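PDB 1VGW: 2-C-methyl-D-erythritol 4-phosphate cytidylyltransferase, which probably transfers the cytidylyl group of CTP to 2-C-methyl-D-erythritol 4-phosphate, giving 4-diphosphocytidyl-2-C-methyl-D-erythritol and diphosphate in isoprenoid biosynthesis. Local coordinates for residues V76-G80 with G91-L95; A113-L117 with A166-Q170; E134-V140 with R202-G208. All blocks are in the same frame, centred on the assembly; numbering follows the deposited sequence.

Interaction 1: V76-G80 with G91-L95; sequences VWKNG and GVAKL
The side chain of K94 runs over one face of the W77 indole. Its CG starts above the six-membered ring, 3.5 Å from W77 CZ3. The chain then runs on across the fused rings toward the pyrrole half. K94 CE lies 3.7 Å from the centroid of the five-membered ring of W77, a CH-pi contact. K94 NZ stands 4.3 Å from the same centroid and only 6° off the ring normal, so the lysine also makes a cation-pi contact. K94 CG is anti to the backbone N (chi1 -178°), and the rest of the chain is extended. This gives it the reach to span both rings.

W77 ends the edge strand 75-77 of the central sheet, and K94 sits on helix 84-98. That helix is the connection of a beta-alpha-beta crossover. It carries the chain past strands 52-56 and 7-12 to the parallel strand 106-109.

The benzene edge of W77 faces the helix backbone. G91 O lies at this edge near the ring plane, 3.7 Å from W77 CZ3, and accepts the helix bond from L95 N. L95 crosses the indole at about a right angle, with its CG 3.9 Å from W77 CH2. L95 also touches V54 and I8 of the sheet. The amide of N79 lies beside the K94 chain, with N79 OD1 4.2 Å from K94 CD.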
loop_
_atom_site.group_PDB
_atom_site.type_symbol
_atom_site.label_atom_id
_atom_site.label_comp_id
_atom_site.label_asym_id
_atom_site.label_seq_id
_atom_site.Cartn_x
_atom_site.Cartn_y
_atom_site.Cartn_z
ATOM N N VAL B 76 -5.522 -10.280 29.776
ATOM C CA VAL B 76 -5.108 -8.891 29.684
ATOM C C VAL B 76 -3.992 -8.650 30.675
ATOM O O VAL B 76 -4.269 -8.506 31.867
ATOM C CB VAL B 76 -6.317 -7.952 29.913
ATOM C CG1 VAL B 76 -5.872 -6.518 30.171
ATOM C CG2 VAL B 76 -7.259 -7.963 28.707
ATOM N N TRP B 77 -2.740 -8.589 30.217
ATOM C CA TRP B 77 -1.622 -8.374 31.151
ATOM C C TRP B 77 -1.202 -6.915 31.208
ATOM O O TRP B 77 -1.161 -6.215 30.183
ATOM C CB TRP B 77 -0.413 -9.238 30.733
ATOM C CG TRP B 77 -0.622 -10.716 30.922
ATOM C CD1 TRP B 77 -1.606 -11.326 31.673
ATOM C CD2 TRP B 77 0.209 -11.759 30.394
ATOM N NE1 TRP B 77 -1.437 -12.678 31.615
ATOM C CE2 TRP B 77 -0.333 -12.983 30.848
ATOM C CE3 TRP B 77 1.360 -11.782 29.610
ATOM C CZ2 TRP B 77 0.208 -14.225 30.504
ATOM C CZ3 TRP B 77 1.891 -13.019 29.253
ATOM C CH2 TRP B 77 1.324 -14.223 29.706
ATOM N N LYS B 78 -0.794 -6.440 32.380
ATOM C CA LYS B 78 -0.437 -5.016 32.483
ATOM C C LYS B 78 1.034 -4.786 32.707
ATOM O O LYS B 78 1.462 -4.132 33.656
ATOM C CB LYS B 78 -1.286 -4.322 33.567
ATOM C CG LYS B 78 -2.784 -4.404 33.261
ATOM C CD LYS B 78 -3.600 -3.677 34.302
ATOM C CE LYS B 78 -5.088 -3.771 33.999
ATOM N NZ LYS B 78 -5.889 -3.257 35.139
ATOM N N ASN B 79 1.855 -5.313 31.801
ATOM C CA ASN B 79 3.290 -5.147 31.915
ATOM C C ASN B 79 3.850 -4.658 30.580
ATOM O O ASN B 79 4.860 -5.150 30.099
ATOM C CB ASN B 79 4.003 -6.413 32.371
ATOM C CG ASN B 79 3.684 -7.583 31.449
ATOM O OD1 ASN B 79 2.544 -8.026 31.441
ATOM N ND2 ASN B 79 4.648 -8.039 30.675
ATOM N N GLY B 80 3.160 -3.652 30.057
ATOM C CA GLY B 80 3.578 -2.993 28.832
ATOM C C GLY B 80 4.937 -2.312 29.095
ATOM O O GLY B 80 5.305 -2.120 30.250
ATOM N N GLY B 91 5.936 -9.705 27.054
ATOM C CA GLY B 91 4.837 -10.669 26.882
ATOM C C GLY B 91 5.418 -12.056 26.609
ATOM O O GLY B 91 5.008 -13.035 27.228
ATOM N N VAL B 92 6.297 -12.149 25.624
ATOM C CA VAL B 92 6.940 -13.434 25.301
ATOM C C VAL B 92 7.624 -14.013 26.535
ATOM O O VAL B 92 7.400 -15.195 26.834
ATOM C CB VAL B 92 7.960 -13.295 24.163
ATOM C CG1 VAL B 92 8.686 -14.628 23.909
ATOM C CG2 VAL B 92 7.312 -12.805 22.875
ATOM N N ALA B 93 8.381 -13.239 27.302
ATOM C CA ALA B 93 9.037 -13.763 28.497
ATOM C C ALA B 93 8.044 -14.305 29.508
ATOM O O ALA B 93 8.237 -15.350 30.152
ATOM C CB ALA B 93 9.892 -12.711 29.185
ATOM N N LYS B 94 6.997 -13.515 29.773
ATOM C CA LYS B 94 5.967 -13.939 30.714
ATOM C C LYS B 94 5.231 -15.159 30.203
ATOM O O LYS B 94 4.976 -16.063 31.012
ATOM C CB LYS B 94 5.064 -12.757 31.074
ATOM C CG LYS B 94 3.986 -13.035 32.075
ATOM C CD LYS B 94 3.511 -11.815 32.864
ATOM C CE LYS B 94 2.102 -12.106 33.401
ATOM N NZ LYS B 94 1.724 -11.268 34.559
ATOM N N LEU B 95 4.983 -15.333 28.904
ATOM C CA LEU B 95 4.302 -16.557 28.430
ATOM C C LEU B 95 5.114 -17.825 28.769
ATOM O O LEU B 95 4.558 -18.923 28.976
ATOM C CB LEU B 95 4.001 -16.478 26.943
ATOM C CG LEU B 95 2.766 -15.770 26.436
ATOM C CD1 LEU B 95 2.866 -15.413 24.944
ATOM C CD2 LEU B 95 1.492 -16.594 26.610
#

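Interaction 2: A113-L117 with A166-Q170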
loop_
_atom_site.group_PDB
_atom_site.type_symbol
_atom_site.label_atom_id
_atom_site.label_comp_id
_atom_site.label_asym_id
_atom_site.label_seq_id
_atom_site.Cartn_x
_atom_site.Cartn_y
_atom_site.Cartn_z
ATOM N N ALA B 113 -3.847 -2.208 15.786
ATOM C CA ALA B 113 -4.600 -1.452 14.831
ATOM C C ALA B 113 -4.843 -2.131 13.507
ATOM O O ALA B 113 -5.338 -1.413 12.609
ATOM C CB ALA B 113 -3.941 -0.087 14.583
ATOM N N ARG B 114 -4.478 -3.370 13.288
ATOM C CA ARG B 114 -4.755 -4.024 11.981
ATOM C C ARG B 114 -6.010 -4.880 12.234
ATOM O O ARG B 114 -5.966 -6.098 12.441
ATOM C CB ARG B 114 -3.596 -4.801 11.445
ATOM C CG ARG B 114 -2.423 -4.070 10.834
ATOM C CD ARG B 114 -1.373 -4.989 10.233
ATOM N NE ARG B 114 -0.085 -4.342 10.038
ATOM C CZ ARG B 114 0.339 -3.791 8.896
ATOM N NH1 ARG B 114 -0.406 -3.785 7.800
ATOM N NH2 ARG B 114 1.553 -3.253 8.817
ATOM N N CYS B 115 -7.174 -4.190 12.143
ATOM C CA CYS B 115 -8.431 -4.804 12.468
ATOM C C CYS B 115 -9.203 -5.402 11.339
ATOM O O CYS B 115 -10.356 -5.827 11.564
ATOM C CB CYS B 115 -9.333 -3.882 13.307
ATOM S SG CYS B 115 -9.771 -2.288 12.519
ATOM N N CYS B 116 -8.655 -5.517 10.163
ATOM C CA CYS B 116 -9.360 -6.092 9.025
ATOM C C CYS B 116 -8.625 -7.290 8.455
ATOM O O CYS B 116 -8.803 -7.637 7.289
ATOM C CB CYS B 116 -9.541 -4.998 7.952
ATOM S SG CYS B 116 -10.712 -3.698 8.526
ATOM N N LEU B 117 -7.809 -7.948 9.283
ATOM C CA LEU B 117 -7.074 -9.127 8.845
ATOM C C LEU B 117 -8.035 -10.238 8.443
ATOM O O LEU B 117 -8.712 -10.789 9.314
ATOM C CB LEU B 117 -6.234 -9.614 10.060
ATOM C CG LEU B 117 -5.671 -11.046 9.920
ATOM C CD1 LEU B 117 -4.581 -11.066 8.869
ATOM C CD2 LEU B 117 -5.249 -11.620 11.255
ATOM N N ALA B 166 6.113 -5.884 4.531
ATOM C CA ALA B 166 5.711 -6.705 5.646
ATOM C C ALA B 166 4.418 -6.237 6.295
ATOM O O ALA B 166 4.156 -5.018 6.394
ATOM C CB ALA B 166 6.854 -6.693 6.667
ATOM N N GLN B 167 3.583 -7.148 6.722
ATOM C CA GLN B 167 2.358 -6.923 7.475
ATOM C C GLN B 167 2.495 -7.727 8.780
ATOM O O GLN B 167 3.657 -7.960 9.193
ATOM C CB GLN B 167 1.124 -7.381 6.720
ATOM C CG GLN B 167 0.883 -6.669 5.409
ATOM C CD GLN B 167 -0.422 -7.009 4.731
ATOM O OE1 GLN B 167 -0.876 -8.173 4.713
ATOM N NE2 GLN B 167 -1.048 -5.980 4.140
ATOM N N THR B 168 1.437 -7.980 9.499
ATOM C CA THR B 168 1.407 -8.803 10.691
ATOM C C THR B 168 0.189 -9.705 10.525
ATOM O O THR B 168 -0.648 -9.394 9.633
ATOM C CB THR B 168 1.387 -8.022 11.979
ATOM O OG1 THR B 168 0.100 -7.432 12.157
ATOM C CG2 THR B 168 2.451 -6.921 12.071
ATOM N N PRO B 169 0.056 -10.813 11.239
ATOM C CA PRO B 169 0.940 -11.266 12.279
ATOM C C PRO B 169 2.238 -11.831 11.769
ATOM O O PRO B 169 2.363 -12.081 10.556
ATOM C CB PRO B 169 0.128 -12.376 12.992
ATOM C CG PRO B 169 -1.263 -12.269 12.457
ATOM C CD PRO B 169 -1.066 -11.799 11.022
ATOM N N GLN B 170 3.243 -11.852 12.608
ATOM C CA GLN B 170 4.574 -12.434 12.365
ATOM C C GLN B 170 4.668 -13.631 13.353
ATOM O O GLN B 170 4.588 -13.380 14.558
ATOM C CB GLN B 170 5.693 -11.412 12.673
ATOM C CG GLN B 170 5.462 -10.157 11.793
ATOM C CD GLN B 170 6.680 -9.369 11.415
ATOM O OE1 GLN B 170 7.734 -9.329 12.034
ATOM N NE2 GLN B 170 6.570 -8.570 10.319
HETATM O O HOH W 1 0.306 -3.043 4.685
#
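R114 and T168 bring the two backbones closest, with 7.9 Å between R114 CA and T168 CA, where loop 113-117 passes the corner between strands 163-167 and 169-173. The loop carries the end of the HDAAR signature of the IspD family, within a GT-A type nucleotidyltransferase fold. The cis peptide before P169 is part of the corner.

R114 lays its guanidinium over the turning chain. Q167 CA sits over the centre of one face, 3.9 Å above the plane. The R114 chain is extended from CG to NE and passes T168 at a slant, with R114 CD 3.4 Å from T168 OG1. A chi1 of 73° turns the T168 hydroxyl toward R114 CD and toward D111, whose backbone N it bonds.

The guanidinium is gripped on all three nitrogens. NE pairs with D111, NH1 bonds N212 O, and NH2 makes a salt bridge to D144 of the second subunit. K214, predicted to position the substrate MEP, touches R114, so the arginine probably lies beside the MEP site at the dimer interface.

Further along the loop, the end of L117 meets the ring of P169, with L117 CD1 4.2 Å from P169 CD. The corner has its own brace: Q170 NE2 donates to Q167 O at 3.2 Å, nearly along the C=O axis. Q167 OE1 is bonded to N212 ND2. A water lies in the guanidinium plane at its edge and accepts from R114 NH1 and Q167 NE2, at 3.3 Å from each.

Interaction 3: E134-V140 with R202-G208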
loop_
_atom_site.group_PDB
_atom_site.type_symbol
_atom_site.label_atom_id
_atom_site.label_comp_id
_atom_site.label_asym_id
_atom_site.label_seq_id
_atom_site.Cartn_x
_atom_site.Cartn_y
_atom_site.Cartn_z
ATOM N N GLU B 134 11.562 -22.192 10.977
ATOM C CA GLU B 134 11.992 -20.831 10.734
ATOM C C GLU B 134 10.883 -19.765 10.801
ATOM O O GLU B 134 11.208 -18.579 10.818
ATOM C CB GLU B 134 12.748 -20.662 9.401
ATOM C CG GLU B 134 11.937 -20.887 8.161
ATOM C CD GLU B 134 11.853 -22.319 7.677
ATOM O OE1 GLU B 134 11.664 -23.248 8.502
ATOM O OE2 GLU B 134 11.934 -22.565 6.440
ATOM N N GLY B 135 9.630 -20.112 11.001
ATOM C CA GLY B 135 8.580 -19.113 11.137
ATOM C C GLY B 135 8.315 -18.423 9.801
ATOM O O GLY B 135 8.883 -18.834 8.780
ATOM N N GLY B 136 7.577 -17.322 9.855
ATOM C CA GLY B 136 7.184 -16.669 8.593
ATOM C C GLY B 136 6.227 -15.508 8.895
ATOM O O GLY B 136 5.880 -15.277 10.038
ATOM N N ILE B 137 5.971 -14.644 7.871
ATOM C CA ILE B 137 5.139 -13.486 8.109
ATOM C C ILE B 137 4.188 -13.262 6.951
ATOM O O ILE B 137 4.397 -13.743 5.851
ATOM C CB ILE B 137 5.955 -12.179 8.260
ATOM C CG1 ILE B 137 6.563 -11.777 6.902
ATOM C CG2 ILE B 137 7.041 -12.271 9.323
ATOM C CD1 ILE B 137 7.399 -10.506 6.962
ATOM N N LEU B 138 3.134 -12.472 7.230
ATOM C CA LEU B 138 2.255 -12.111 6.089
ATOM C C LEU B 138 2.943 -10.917 5.392
ATOM O O LEU B 138 3.665 -10.139 6.060
ATOM C CB LEU B 138 0.861 -11.706 6.529
ATOM C CG LEU B 138 -0.088 -12.771 7.061
ATOM C CD1 LEU B 138 -1.455 -12.187 7.401
ATOM C CD2 LEU B 138 -0.244 -13.917 6.083
ATOM N N ALA B 139 2.790 -10.846 4.075
ATOM C CA ALA B 139 3.439 -9.702 3.361
ATOM C C ALA B 139 2.877 -9.638 1.940
ATOM O O ALA B 139 2.187 -10.616 1.541
ATOM C CB ALA B 139 4.931 -9.897 3.379
ATOM N N VAL B 140 2.999 -8.518 1.274
ATOM C CA VAL B 140 2.542 -8.338 -0.104
ATOM C C VAL B 140 3.653 -7.765 -0.985
ATOM O O VAL B 140 4.423 -6.879 -0.583
ATOM C CB VAL B 140 1.302 -7.417 -0.213
ATOM C CG1 VAL B 140 0.134 -7.963 0.615
ATOM C CG2 VAL B 140 1.590 -5.984 0.177
ATOM N N ARG B 202 16.104 -17.613 8.111
ATOM C CA ARG B 202 15.337 -16.970 7.075
ATOM C C ARG B 202 13.856 -17.320 7.120
ATOM O O ARG B 202 13.454 -18.373 6.569
ATOM C CB ARG B 202 15.876 -17.447 5.718
ATOM C CG ARG B 202 17.338 -17.012 5.428
ATOM C CD ARG B 202 17.583 -17.404 3.954
ATOM N NE ARG B 202 18.600 -16.613 3.320
ATOM C CZ ARG B 202 18.796 -16.636 1.990
ATOM N NH1 ARG B 202 18.034 -17.372 1.211
ATOM N NH2 ARG B 202 19.796 -15.928 1.509
ATOM N N PRO B 203 12.993 -16.426 7.601
ATOM C CA PRO B 203 11.557 -16.749 7.721
ATOM C C PRO B 203 10.864 -16.832 6.388
ATOM O O PRO B 203 11.332 -16.230 5.410
ATOM C CB PRO B 203 10.996 -15.659 8.607
ATOM C CG PRO B 203 12.170 -15.110 9.331
ATOM C CD PRO B 203 13.308 -15.170 8.311
ATOM N N LEU B 204 9.790 -17.623 6.286
ATOM C CA LEU B 204 9.055 -17.694 5.013
ATOM C C LEU B 204 8.277 -16.390 4.782
ATOM O O LEU B 204 7.942 -15.675 5.740
ATOM C CB LEU B 204 8.051 -18.860 4.995
ATOM C CG LEU B 204 8.474 -20.260 5.342
ATOM C CD1 LEU B 204 7.270 -21.195 5.485
ATOM C CD2 LEU B 204 9.376 -20.857 4.263
ATOM N N LEU B 205 7.938 -16.099 3.534
ATOM C CA LEU B 205 7.072 -14.974 3.191
ATOM C C LEU B 205 5.731 -15.590 2.701
ATOM O O LEU B 205 5.738 -16.300 1.689
ATOM C CB LEU B 205 7.599 -14.065 2.088
ATOM C CG LEU B 205 8.706 -13.090 2.456
ATOM C CD1 LEU B 205 9.536 -12.722 1.235
ATOM C CD2 LEU B 205 8.195 -11.834 3.150
ATOM N N ILE B 206 4.659 -15.314 3.428
ATOM C CA ILE B 206 3.311 -15.806 3.082
ATOM C C ILE B 206 2.427 -14.622 2.643
ATOM O O ILE B 206 2.462 -13.496 3.166
ATOM C CB ILE B 206 2.717 -16.527 4.280
ATOM C CG1 ILE B 206 3.503 -17.868 4.516
ATOM C CG2 ILE B 206 1.250 -16.821 4.206
ATOM C CD1 ILE B 206 4.251 -17.760 5.844
ATOM N N GLN B 207 1.680 -14.812 1.581
ATOM C CA GLN B 207 0.822 -13.821 0.983
ATOM C C GLN B 207 -0.201 -13.270 1.951
ATOM O O GLN B 207 -0.991 -14.012 2.531
ATOM C CB GLN B 207 0.127 -14.374 -0.260
ATOM C CG GLN B 207 -0.824 -13.450 -0.935
ATOM C CD GLN B 207 -0.273 -12.179 -1.543
ATOM O OE1 GLN B 207 0.875 -12.058 -2.028
ATOM N NE2 GLN B 207 -1.158 -11.176 -1.573
ATOM N N GLY B 208 -0.194 -11.941 2.132
ATOM C CA GLY B 208 -1.151 -11.301 3.031
ATOM C C GLY B 208 -2.404 -10.863 2.272
ATOM O O GLY B 208 -3.026 -11.663 1.568
#
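L138, L204 and I206 lie on one face of the sheet formed by E134-V140 and R202-G208, and I137 and L205 lie on the other. This is a parallel pairing of strands 136-140 and 204-207 in the mixed central sheet. Strand 204-207 adds on beside the strand that also pairs with 163-167 and 169-173. The strand directions diverge by 48°, a strong twist.

G136 has no side chain, and I206 CD1 packs 4.2 Å from G136 CA. On the same face L138 crosses I206 obliquely, with L138 CD2 3.8 Å from I206 CG2. Both side chains also rest on L125 of helix 119-129.

On the other face I137 and L205 lie side by side and point the same way. L205 CD2 is 4.1 Å from I137 CG1 and 3.8 Å from A139 CB. L205 and P203 also make backbone hydrogen bonds to the second subunit, so this edge contributes to the dimer.

Just before the strands begin, E134 CG lies 3.3 Å from R202 O. The E134 chain bends at chi2 (-87°), and its OE2 meets L204 CD2. Five backbone hydrogen bonds join the two segments, beginning with L204 N to G135 O at 2.9 Å. The last runs from G208 N to A139 O, 2.8 Å long, with the donor tilted 35° from the carbonyl plane.

From the N terminus, interaction 1 comes first. It closes the short connection between edge strand 75-77 and helix 84-98, before the other segments begin. Interaction 2 then ties the loop after strand 106-109 to the corner between strands 163-167 and 169-173. Interaction 3 adds strand 204-207 to strand 136-141. Interactions 2 and 3 cross: 134-140 lies between 113-117 and 166-170, which in turn precedes 202-208. They touch directly, since Q167 N probably bonds L138 O and L117 packs on L138. Both reach the second subunit. Interaction 1 lies on the opposite side of the chain's centre from interaction 3. All three reach the same mixed sheet.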